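Local coordinates for receptor-like protein kinase ANXUR1 (Arabidopsis thaliana, PDB 6FIG), which probably acts as a cell-surface receptor kinase in plant reproduction, sensing extracellular signals through tandem malectin-like domains and relaying them by phosphorylation inside the cell, at residues Tyr79-Tyr85 and Ala151-Gly155; Ile90-Phe95 and Asn107-Ile112; Thr346-Thr350 and Ser362-Leu367. The contacts are given in a common frame with arbitrary orientation. Where two conformers were deposited one is given. Residue numbers count along the deposited sequence, not the author numbering.

Interaction 1: residues Tyr79-Tyr85 and Ala151-Gly155; sequences YFYPSTY and AFING. With CA (calcium ion), chain I.
Strand ends 79-80 and 151-155 run antiparallel, with Tyr79 and Gly155 a hydrogen-bonded pair (CA-CA 4.7 Å), and a classic beta bulge at Asn154-Gly155 interrupts strand 151-161 within the large sheet of the malectin-like fold. Both bulge residues face Tyr79: Tyr79 N donates to Gly155 O at 2.9 Å, while Tyr79 O accepts from Asn154 N at 2.9 Å and, weakly, from Gly155 N at 3.3 Å. Asn154 has phi/psi near -102/-32, between extended neighbours. A bulge can thus present one carbonyl to a ligand while strand pairing continues: Asn154 O binds calcium at 2.4 Å, which Ser7, Cys8, Pro51 and Thr54 also bind. From Tyr81 onward, residues 79-85 are loop, and the Asn154 side chain (chi1 m) takes over the pairing, its OD1 accepting from Tyr81 N at 2.7 Å. Phe80, Tyr85 and Phe152 form an aromatic cluster. Phe152 (chi1 p) points toward 79-85 and receives the edge of Phe80 on its face, centroids 5.7 Å apart and planes at 73°. Tyr85 CE2 lies 4.0 Å from Phe152 CD2. Tyr85 OH accepts from Asn154 ND2 at 2.9 Å and donates to Tyr81 O at 2.6 Å.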
loop_
_atom_site.group_PDB
_atom_site.type_symbol
_atom_site.label_atom_id
_atom_site.label_comp_id
_atom_site.label_asym_id
_atom_site.label_seq_id
_atom_site.Cartn_x
_atom_site.Cartn_y
_atom_site.Cartn_z
ATOM N N TYR A 79 4.816 -19.059 -3.567
ATOM C CA TYR A 79 3.605 -19.524 -4.255
ATOM C C TYR A 79 3.959 -20.696 -5.157
ATOM O O TYR A 79 4.885 -20.587 -5.975
ATOM C CB TYR A 79 3.006 -18.409 -5.123
ATOM C CG TYR A 79 2.436 -17.222 -4.360
ATOM C CD1 TYR A 79 3.251 -16.345 -3.654
ATOM C CD2 TYR A 79 1.061 -16.978 -4.361
ATOM C CE1 TYR A 79 2.720 -15.269 -2.948
ATOM C CE2 TYR A 79 0.514 -15.894 -3.676
ATOM C CZ TYR A 79 1.345 -15.040 -2.979
ATOM O OH TYR A 79 0.768 -13.978 -2.309
ATOM N N PHE A 80 3.203 -21.779 -5.035
ATOM C CA PHE A 80 3.420 -22.978 -5.826
ATOM C C PHE A 80 2.127 -23.470 -6.469
ATOM O O PHE A 80 1.088 -23.545 -5.813
ATOM C CB PHE A 80 3.952 -24.083 -4.932
ATOM C CG PHE A 80 5.242 -23.751 -4.245
ATOM C CD1 PHE A 80 6.430 -23.758 -4.941
ATOM C CD2 PHE A 80 5.263 -23.430 -2.879
ATOM C CE1 PHE A 80 7.622 -23.462 -4.293
ATOM C CE2 PHE A 80 6.450 -23.137 -2.237
ATOM C CZ PHE A 80 7.634 -23.159 -2.941
ATOM N N TYR A 81 2.216 -23.813 -7.748
ATOM C CA TYR A 81 1.110 -24.409 -8.501
ATOM C C TYR A 81 1.656 -25.661 -9.208
ATOM O O TYR A 81 2.202 -25.545 -10.300
ATOM C CB TYR A 81 0.570 -23.400 -9.514
ATOM C CG TYR A 81 -0.526 -23.952 -10.391
ATOM C CD1 TYR A 81 -1.697 -24.445 -9.831
ATOM C CD2 TYR A 81 -0.401 -23.975 -11.779
ATOM C CE1 TYR A 81 -2.712 -24.961 -10.631
ATOM C CE2 TYR A 81 -1.414 -24.485 -12.589
ATOM C CZ TYR A 81 -2.568 -24.974 -12.006
ATOM O OH TYR A 81 -3.564 -25.486 -12.828
ATOM N N PRO A 82 1.538 -26.849 -8.575
ATOM C CA PRO A 82 2.056 -28.045 -9.241
ATOM C C PRO A 82 1.284 -28.354 -10.514
ATOM O O PRO A 82 0.056 -28.385 -10.508
ATOM C CB PRO A 82 1.896 -29.155 -8.193
ATOM C CG PRO A 82 0.954 -28.634 -7.176
ATOM C CD PRO A 82 1.023 -27.142 -7.224
ATOM N N SER A 83 2.024 -28.559 -11.599
ATOM C CA SER A 83 1.464 -28.872 -12.921
ATOM C C SER A 83 2.601 -29.392 -13.791
ATOM O O SER A 83 3.737 -29.510 -13.328
ATOM C CB SER A 83 0.854 -27.621 -13.562
ATOM O OG SER A 83 0.188 -27.926 -14.777
ATOM N N THR A 84 2.305 -29.700 -15.044
ATOM C CA THR A 84 3.350 -30.125 -15.970
ATOM C C THR A 84 3.997 -28.875 -16.556
ATOM O O THR A 84 3.330 -28.054 -17.184
ATOM C CB THR A 84 2.804 -31.054 -17.064
ATOM O OG1 THR A 84 2.207 -32.195 -16.437
ATOM C CG2 THR A 84 3.923 -31.537 -17.996
ATOM N N TYR A 85 5.296 -28.728 -16.302
ATOM C CA TYR A 85 6.099 -27.638 -16.837
ATOM C C TYR A 85 7.184 -28.251 -17.712
ATOM O O TYR A 85 7.886 -29.162 -17.256
ATOM C CB TYR A 85 6.749 -26.885 -15.703
ATOM C CG TYR A 85 5.762 -26.184 -14.797
ATOM C CD1 TYR A 85 5.095 -25.033 -15.225
ATOM C CD2 TYR A 85 5.526 -26.643 -13.515
ATOM C CE1 TYR A 85 4.204 -24.375 -14.406
ATOM C CE2 TYR A 85 4.634 -25.986 -12.671
ATOM C CZ TYR A 85 3.978 -24.853 -13.123
ATOM O OH TYR A 85 3.107 -24.193 -12.272
ATOM N N ALA A 151 13.367 -28.246 -8.902
ATOM C CA ALA A 151 12.652 -27.268 -8.076
ATOM C C ALA A 151 11.870 -26.352 -8.989
ATOM O O ALA A 151 12.181 -26.197 -10.170
ATOM C CB ALA A 151 13.631 -26.491 -7.214
ATOM N N PHE A 152 10.841 -25.727 -8.444
ATOM C CA PHE A 152 10.081 -24.737 -9.193
ATOM C C PHE A 152 9.507 -23.735 -8.232
ATOM O O PHE A 152 9.422 -23.983 -7.018
ATOM C CB PHE A 152 8.974 -25.385 -10.056
ATOM C CG PHE A 152 7.796 -25.881 -9.281
ATOM C CD1 PHE A 152 7.871 -27.059 -8.543
ATOM C CD2 PHE A 152 6.604 -25.167 -9.266
ATOM C CE1 PHE A 152 6.785 -27.511 -7.807
ATOM C CE2 PHE A 152 5.516 -25.612 -8.536
ATOM C CZ PHE A 152 5.602 -26.780 -7.802
ATOM N N ILE A 153 9.132 -22.591 -8.782
ATOM C CA ILE A 153 8.526 -21.514 -7.990
ATOM C C ILE A 153 7.631 -20.713 -8.934
ATOM O O ILE A 153 8.009 -20.446 -10.076
ATOM C CB ILE A 153 9.626 -20.626 -7.335
ATOM C CG1 ILE A 153 9.034 -19.507 -6.460
ATOM C CG2 ILE A 153 10.588 -20.054 -8.379
ATOM C CD1 ILE A 153 8.353 -19.989 -5.189
ATOM N N ASN A 154 6.447 -20.336 -8.464
ATOM C CA ASN A 154 5.534 -19.513 -9.269
ATOM C C ASN A 154 5.522 -18.048 -8.870
ATOM O O ASN A 154 5.361 -17.161 -9.719
ATOM C CB ASN A 154 4.128 -20.072 -9.207
ATOM C CG ASN A 154 4.062 -21.488 -9.720
ATOM O OD1 ASN A 154 4.253 -22.428 -8.955
ATOM N ND2 ASN A 154 3.818 -21.647 -11.019
ATOM N N GLY A 155 5.725 -17.788 -7.584
ATOM C CA GLY A 155 5.710 -16.433 -7.074
ATOM C C GLY A 155 6.484 -16.291 -5.787
ATOM O O GLY A 155 6.548 -17.225 -4.981
HETATM CA CA CA I . 4.588 -16.959 -11.997
#

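Interaction 2: residues Ile90-Phe95 and Asn107-Ile112; sequences ISNSYF and NFSAAI. With NAG (2-acetamido-2-deoxy-beta-D-glucopyranose), chain C.
Residues 90-92 form a 3-10 turn, closed by Ser93 N bonding to Ile90 O at 3.1 Å. Ile90 rests its CG2 on Ala111 CB at 4.1 Å. Water fills what direct packing leaves open between this turn and the start of helix 110-117: water 1 accepts from Ala111 N (3.0 Å) and reaches Ile90 O (3.0 Å), while water 2 links Ser93 O (2.8 Å) with Ser109 OG (2.7 Å). Ser109 is the N-cap, its OG accepting from Ile112 N at 3.1 Å. Ser93 OG, also bonded to Phe150 O, receives a bond of 2.9 Å from water 3, which accepts from Ala110 N at 2.8 Å. The segment then extends toward strand 95-99, which pairs with 102-108, an outermost strand of a five-stranded antiparallel sheet; where the two segments converge lies a G1 beta bulge, left-handed Asn107 (52/37) and Phe108 both facing Phe95. Next in sequence, Tyr94 CA makes a CA-H...O contact with Phe108 O (3.3 Å). The Tyr94 ring (chi1 m) lies against the N-glycan, its CE1 3.5 Å from O5 of the NAG whose C1 is bonded to Asn107 ND2, and its OH 3.5 Å from Ile112 CD1. Phe95 O accepts from Phe108 N at 3.0 Å, and Phe95 N donates weakly to Phe108 O at 3.3 Å. The Phe95 ring (chi1 p) takes the edge of Phe108 (chi1 t) on its face, centroids 5.5 Å apart and planes at 82°.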
loop_
_atom_site.group_PDB
_atom_site.type_symbol
_atom_site.label_atom_id
_atom_site.label_comp_id
_atom_site.label_asym_id
_atom_site.label_seq_id
_atom_site.Cartn_x
_atom_site.Cartn_y
_atom_site.Cartn_z
ATOM N N ILE A 90 5.790 -33.548 -12.513
ATOM C CA ILE A 90 5.745 -32.819 -11.229
ATOM C C ILE A 90 5.922 -33.724 -9.997
ATOM O O ILE A 90 6.392 -33.265 -8.967
ATOM C CB ILE A 90 4.449 -31.967 -11.111
ATOM C CG1 ILE A 90 4.608 -30.821 -10.099
ATOM C CG2 ILE A 90 3.234 -32.836 -10.797
ATOM C CD1 ILE A 90 5.637 -29.784 -10.484
ATOM N N SER A 91 5.566 -35.005 -10.102
ATOM C CA SER A 91 5.826 -35.971 -9.020
ATOM C C SER A 91 7.312 -36.204 -8.715
ATOM O O SER A 91 7.636 -36.736 -7.657
ATOM C CB SER A 91 5.158 -37.319 -9.313
ATOM O OG SER A 91 3.752 -37.173 -9.355
ATOM N N ASN A 92 8.202 -35.801 -9.624
ATOM C CA ASN A 92 9.648 -35.886 -9.403
ATOM C C ASN A 92 10.199 -34.682 -8.670
ATOM O O ASN A 92 11.358 -34.713 -8.271
ATOM C CB ASN A 92 10.421 -36.028 -10.732
ATOM C CG ASN A 92 10.154 -37.335 -11.440
ATOM O OD1 ASN A 92 9.729 -38.319 -10.836
ATOM N ND2 ASN A 92 10.400 -37.349 -12.738
ATOM N N SER A 93 9.390 -33.635 -8.490
ATOM C CA SER A 93 9.860 -32.426 -7.829
ATOM C C SER A 93 9.943 -32.604 -6.315
ATOM O O SER A 93 8.939 -32.788 -5.635
ATOM C CB SER A 93 9.005 -31.209 -8.180
ATOM O OG SER A 93 9.451 -30.065 -7.447
ATOM N N TYR A 94 11.165 -32.548 -5.806
ATOM C CA TYR A 94 11.468 -32.545 -4.391
ATOM C C TYR A 94 12.595 -31.535 -4.249
ATOM O O TYR A 94 13.585 -31.632 -4.973
ATOM C CB TYR A 94 11.942 -33.910 -3.913
ATOM C CG TYR A 94 10.861 -34.962 -3.853
ATOM C CD1 TYR A 94 10.111 -35.151 -2.691
ATOM C CD2 TYR A 94 10.584 -35.767 -4.963
ATOM C CE1 TYR A 94 9.118 -36.116 -2.631
ATOM C CE2 TYR A 94 9.588 -36.737 -4.910
ATOM C CZ TYR A 94 8.853 -36.890 -3.743
ATOM O OH TYR A 94 7.877 -37.854 -3.694
ATOM N N PHE A 95 12.455 -30.576 -3.348
ATOM C CA PHE A 95 13.515 -29.579 -3.167
ATOM C C PHE A 95 13.535 -28.898 -1.812
ATOM O O PHE A 95 12.612 -29.041 -0.987
ATOM C CB PHE A 95 13.478 -28.559 -4.302
ATOM C CG PHE A 95 12.207 -27.780 -4.392
ATOM C CD1 PHE A 95 11.124 -28.277 -5.100
ATOM C CD2 PHE A 95 12.125 -26.506 -3.849
ATOM C CE1 PHE A 95 9.959 -27.527 -5.227
ATOM C CE2 PHE A 95 10.967 -25.746 -3.965
ATOM C CZ PHE A 95 9.886 -26.265 -4.666
ATOM N N ASN A 107 13.026 -31.468 1.191
ATOM C CA ASN A 107 12.358 -32.608 0.547
ATOM C C ASN A 107 10.883 -32.328 0.219
ATOM O O ASN A 107 10.021 -33.212 0.299
ATOM C CB ASN A 107 12.462 -33.837 1.450
ATOM C CG ASN A 107 12.079 -35.114 0.730
ATOM O OD1 ASN A 107 12.568 -35.401 -0.361
ATOM N ND2 ASN A 107 11.189 -35.878 1.339
ATOM N N PHE A 108 10.617 -31.097 -0.178
ATOM C CA PHE A 108 9.263 -30.585 -0.350
ATOM C C PHE A 108 8.647 -31.028 -1.663
ATOM O O PHE A 108 9.196 -30.753 -2.740
ATOM C CB PHE A 108 9.301 -29.069 -0.273
ATOM C CG PHE A 108 8.034 -28.393 -0.711
ATOM C CD1 PHE A 108 6.843 -28.611 -0.021
ATOM C CD2 PHE A 108 8.041 -27.507 -1.794
ATOM C CE1 PHE A 108 5.682 -27.976 -0.405
ATOM C CE2 PHE A 108 6.870 -26.877 -2.197
ATOM C CZ PHE A 108 5.685 -27.106 -1.483
ATOM N N SER A 109 7.497 -31.698 -1.562
ATOM C CA SER A 109 6.698 -32.104 -2.710
ATOM C C SER A 109 5.436 -31.261 -2.724
ATOM O O SER A 109 4.505 -31.496 -1.938
ATOM C CB SER A 109 6.312 -33.581 -2.638
ATOM O OG SER A 109 5.452 -33.933 -3.723
ATOM N N ALA A 110 5.394 -30.291 -3.624
ATOM C CA ALA A 110 4.191 -29.498 -3.834
ATOM C C ALA A 110 3.010 -30.369 -4.288
ATOM O O ALA A 110 1.865 -30.165 -3.848
ATOM C CB ALA A 110 4.453 -28.413 -4.857
ATOM N N ALA A 111 3.303 -31.342 -5.146
ATOM C CA ALA A 111 2.280 -32.242 -5.693
ATOM C C ALA A 111 1.581 -33.005 -4.570
ATOM O O ALA A 111 0.352 -32.955 -4.451
ATOM C CB ALA A 111 2.901 -33.203 -6.695
ATOM N N ILE A 112 2.368 -33.666 -3.724
ATOM C CA ILE A 112 1.822 -34.439 -2.594
ATOM C C ILE A 112 1.090 -33.552 -1.581
ATOM O O ILE A 112 0.014 -33.923 -1.073
ATOM C CB ILE A 112 2.935 -35.274 -1.898
ATOM C CG1 ILE A 112 3.418 -36.379 -2.838
ATOM C CG2 ILE A 112 2.448 -35.888 -0.590
ATOM C CD1 ILE A 112 4.705 -37.048 -2.404
HETATM C C1 NAG C . 10.702 -37.133 0.806
HETATM C C2 NAG C . 11.204 -38.289 1.659
HETATM C C3 NAG C . 10.538 -39.602 1.254
HETATM C C4 NAG C . 9.022 -39.452 1.174
HETATM C C5 NAG C . 8.661 -38.289 0.259
HETATM C C6 NAG C . 7.157 -38.036 0.163
HETATM C C7 NAG C . 13.530 -37.938 2.382
HETATM C C8 NAG C . 14.966 -38.121 1.990
HETATM N N2 NAG C . 12.644 -38.384 1.491
HETATM O O3 NAG C . 10.886 -40.633 2.181
HETATM O O4 NAG C . 8.492 -40.682 0.644
HETATM O O5 NAG C . 9.277 -37.102 0.759
HETATM O O6 NAG C . 6.639 -37.654 1.439
HETATM O O7 NAG C . 13.225 -37.437 3.442
HETATM O O HOH W 1 5.984 -31.735 -6.407
HETATM O O HOH W 2 6.725 -34.446 -6.012
HETATM O O HOH W 3 7.817 -29.932 -5.058
#

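Interaction 3: residues Thr346-Thr350 and Ser362-Leu367; sequences TLQMT and SSLNGL. With CA (calcium ion), chain H; NAG (2-acetamido-2-deoxy-beta-D-glucopyranose), chain D.
This sheet-to-sheet contact across a buried core illustrates how a sandwich is held without backbone pairing: strand 344-351 and the strand containing residues 363-367 belong to different sheets and meet chiefly through side chains, with no hydrogen bond between them. The segments run in nearly opposite directions, 166° apart, and diverge: CA atoms are 6.0 Å apart at Thr350-Ser362 but 10.0 Å at Leu347-Leu367. Leu347 and Met349 point inward from an extended strand. Leu347 (chi1 t, chi2 p) fills the wider end, its CD2 4.0 Å from Leu364 CD2 and 3.8 Å from Leu367 CD2. Met349 (chi1 p, chi2 t, chi3 p) spans the narrower end, with CG 3.5 Å from Ser362 OG, a packing contact, SD 3.5 Å from Ser363 O and CE 4.1 Å from Leu364 CB. The hydrogen-bond partner of Ser362 OG is Gln256 OE1. On the outer face of the first strand, Gln348 OE1 lies 2.6 Å from O6 of a glycan NAG. Asn365 O binds calcium at 2.4 Å, together with Asn192, Val193, Ile249 and Thr252. Asn365 and Gly366 form a classic beta bulge against strand 278-287, and strand 363-372 thus carries both core leucines and a calcium ligand of the malectin-like beta-sandwich.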
loop_
_atom_site.group_PDB
_atom_site.type_symbol
_atom_site.label_atom_id
_atom_site.label_comp_id
_atom_site.label_asym_id
_atom_site.label_seq_id
_atom_site.Cartn_x
_atom_site.Cartn_y
_atom_site.Cartn_z
ATOM N N THR A 346 -5.592 -28.810 18.940
ATOM C CA THR A 346 -7.006 -28.567 19.201
ATOM C C THR A 346 -7.137 -27.336 20.071
ATOM O O THR A 346 -6.349 -27.123 20.999
ATOM C CB THR A 346 -7.702 -29.746 19.901
ATOM O OG1 THR A 346 -7.053 -30.044 21.146
ATOM C CG2 THR A 346 -7.707 -30.969 19.002
ATOM N N LEU A 347 -8.117 -26.499 19.756
ATOM C CA LEU A 347 -8.420 -25.337 20.589
ATOM C C LEU A 347 -9.849 -25.534 21.060
ATOM O O LEU A 347 -10.713 -25.818 20.233
ATOM C CB LEU A 347 -8.294 -24.062 19.791
ATOM C CG LEU A 347 -8.753 -22.792 20.490
ATOM C CD1 LEU A 347 -7.879 -22.472 21.683
ATOM C CD2 LEU A 347 -8.749 -21.629 19.516
ATOM N N GLN A 348 -10.095 -25.423 22.369
ATOM C CA GLN A 348 -11.458 -25.645 22.893
ATOM C C GLN A 348 -11.827 -24.546 23.846
ATOM O O GLN A 348 -10.977 -24.069 24.571
ATOM C CB GLN A 348 -11.564 -26.982 23.597
ATOM C CG GLN A 348 -11.340 -28.156 22.668
ATOM C CD GLN A 348 -11.321 -29.452 23.407
ATOM O OE1 GLN A 348 -10.417 -29.702 24.212
ATOM N NE2 GLN A 348 -12.340 -30.285 23.181
ATOM N N MET A 349 -13.083 -24.118 23.804
ATOM C CA MET A 349 -13.595 -23.207 24.823
ATOM C C MET A 349 -14.990 -23.600 25.287
ATOM O O MET A 349 -15.775 -24.180 24.546
ATOM C CB MET A 349 -13.514 -21.737 24.395
ATOM C CG MET A 349 -14.165 -21.361 23.090
ATOM S SD MET A 349 -13.850 -19.613 22.699
ATOM C CE MET A 349 -12.104 -19.486 22.692
ATOM N N THR A 350 -15.271 -23.266 26.548
ATOM C CA THR A 350 -16.520 -23.647 27.201
ATOM C C THR A 350 -16.721 -22.626 28.315
ATOM O O THR A 350 -15.746 -22.042 28.778
ATOM C CB THR A 350 -16.456 -25.105 27.734
ATOM O OG1 THR A 350 -17.750 -25.561 28.177
ATOM C CG2 THR A 350 -15.467 -25.244 28.889
ATOM N N SER A 362 -19.003 -18.417 25.492
ATOM C CA SER A 362 -17.609 -18.169 25.130
ATOM C C SER A 362 -17.598 -17.588 23.725
ATOM O O SER A 362 -18.557 -17.742 22.979
ATOM C CB SER A 362 -16.798 -19.453 25.179
ATOM O OG SER A 362 -17.289 -20.410 24.258
ATOM N N SER A 363 -16.526 -16.891 23.383
ATOM C CA SER A 363 -16.419 -16.321 22.034
ATOM C C SER A 363 -14.971 -16.112 21.636
ATOM O O SER A 363 -14.071 -16.082 22.474
ATOM C CB SER A 363 -17.207 -15.016 21.895
ATOM O OG SER A 363 -16.609 -13.962 22.639
ATOM N N LEU A 364 -14.784 -15.972 20.330
ATOM C CA LEU A 364 -13.480 -15.763 19.745
ATOM C C LEU A 364 -13.692 -14.995 18.432
ATOM O O LEU A 364 -14.646 -15.288 17.697
ATOM C CB LEU A 364 -12.807 -17.109 19.480
ATOM C CG LEU A 364 -11.387 -17.065 18.862
ATOM C CD1 LEU A 364 -10.394 -16.419 19.806
ATOM C CD2 LEU A 364 -10.960 -18.478 18.506
ATOM N N ASN A 365 -12.809 -14.035 18.141
ATOM C CA ASN A 365 -12.966 -13.192 16.928
ATOM C C ASN A 365 -11.988 -13.521 15.800
ATOM O O ASN A 365 -12.297 -13.305 14.637
ATOM C CB ASN A 365 -12.830 -11.716 17.272
ATOM C CG ASN A 365 -13.827 -11.248 18.335
ATOM O OD1 ASN A 365 -13.770 -11.724 19.480
ATOM N ND2 ASN A 365 -14.708 -10.281 17.989
ATOM N N GLY A 366 -10.825 -14.045 16.144
ATOM C CA GLY A 366 -9.804 -14.360 15.149
ATOM C C GLY A 366 -8.820 -15.346 15.721
ATOM O O GLY A 366 -8.708 -15.493 16.953
ATOM N N LEU A 367 -8.061 -15.995 14.836
ATOM C CA LEU A 367 -7.085 -16.976 15.275
ATOM C C LEU A 367 -5.945 -17.090 14.293
ATOM O O LEU A 367 -6.188 -17.314 13.122
ATOM C CB LEU A 367 -7.733 -18.352 15.431
ATOM C CG LEU A 367 -6.857 -19.511 15.912
ATOM C CD1 LEU A 367 -6.217 -19.273 17.284
ATOM C CD2 LEU A 367 -7.690 -20.775 15.926
HETATM CA CA CA H . -14.082 -12.417 13.401
HETATM C C1 NAG D . -13.896 -29.401 27.169
HETATM C C2 NAG D . -14.566 -30.393 28.097
HETATM C C3 NAG D . -13.631 -30.808 29.228
HETATM C C4 NAG D . -12.245 -31.167 28.722
HETATM C C5 NAG D . -11.706 -30.021 27.878
HETATM C C6 NAG D . -10.282 -30.196 27.361
HETATM C C7 NAG D . -16.999 -30.065 28.299
HETATM C C8 NAG D . -18.067 -29.222 28.950
HETATM N N2 NAG D . -15.749 -29.717 28.618
HETATM O O3 NAG D . -14.195 -31.933 29.902
HETATM O O4 NAG D . -11.367 -31.355 29.836
HETATM O O5 NAG D . -12.605 -29.882 26.786
HETATM O O6 NAG D . -10.220 -31.218 26.362
HETATM O O7 NAG D . -17.273 -30.995 27.546
#

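Interactions 1 and 2 are neighbours, their centres 10 Å apart, and along the chain interaction 2 is nested inside the loop closed by interaction 1. Interaction 1 lies on the large, branched sheet and interaction 2 at the five-stranded one, so their contact joins the two: Phe152 CZ packs 3.6 Å from Ala110 CB, and Ala151 CB 3.4 Å from Phe95 CG. Interaction 3 follows later in sequence, on the opposite side of the chain's centre, about 35 Å from each of the others between centres. Interactions 1 and 3 nonetheless reach the same large sheet, through strands 151-161 and 363-372. The recurrence of a calcium-binding asparagine within a classic bulge, Asn154 and then Asn365, is consistent with two tandem malectin-like units built on a common plan.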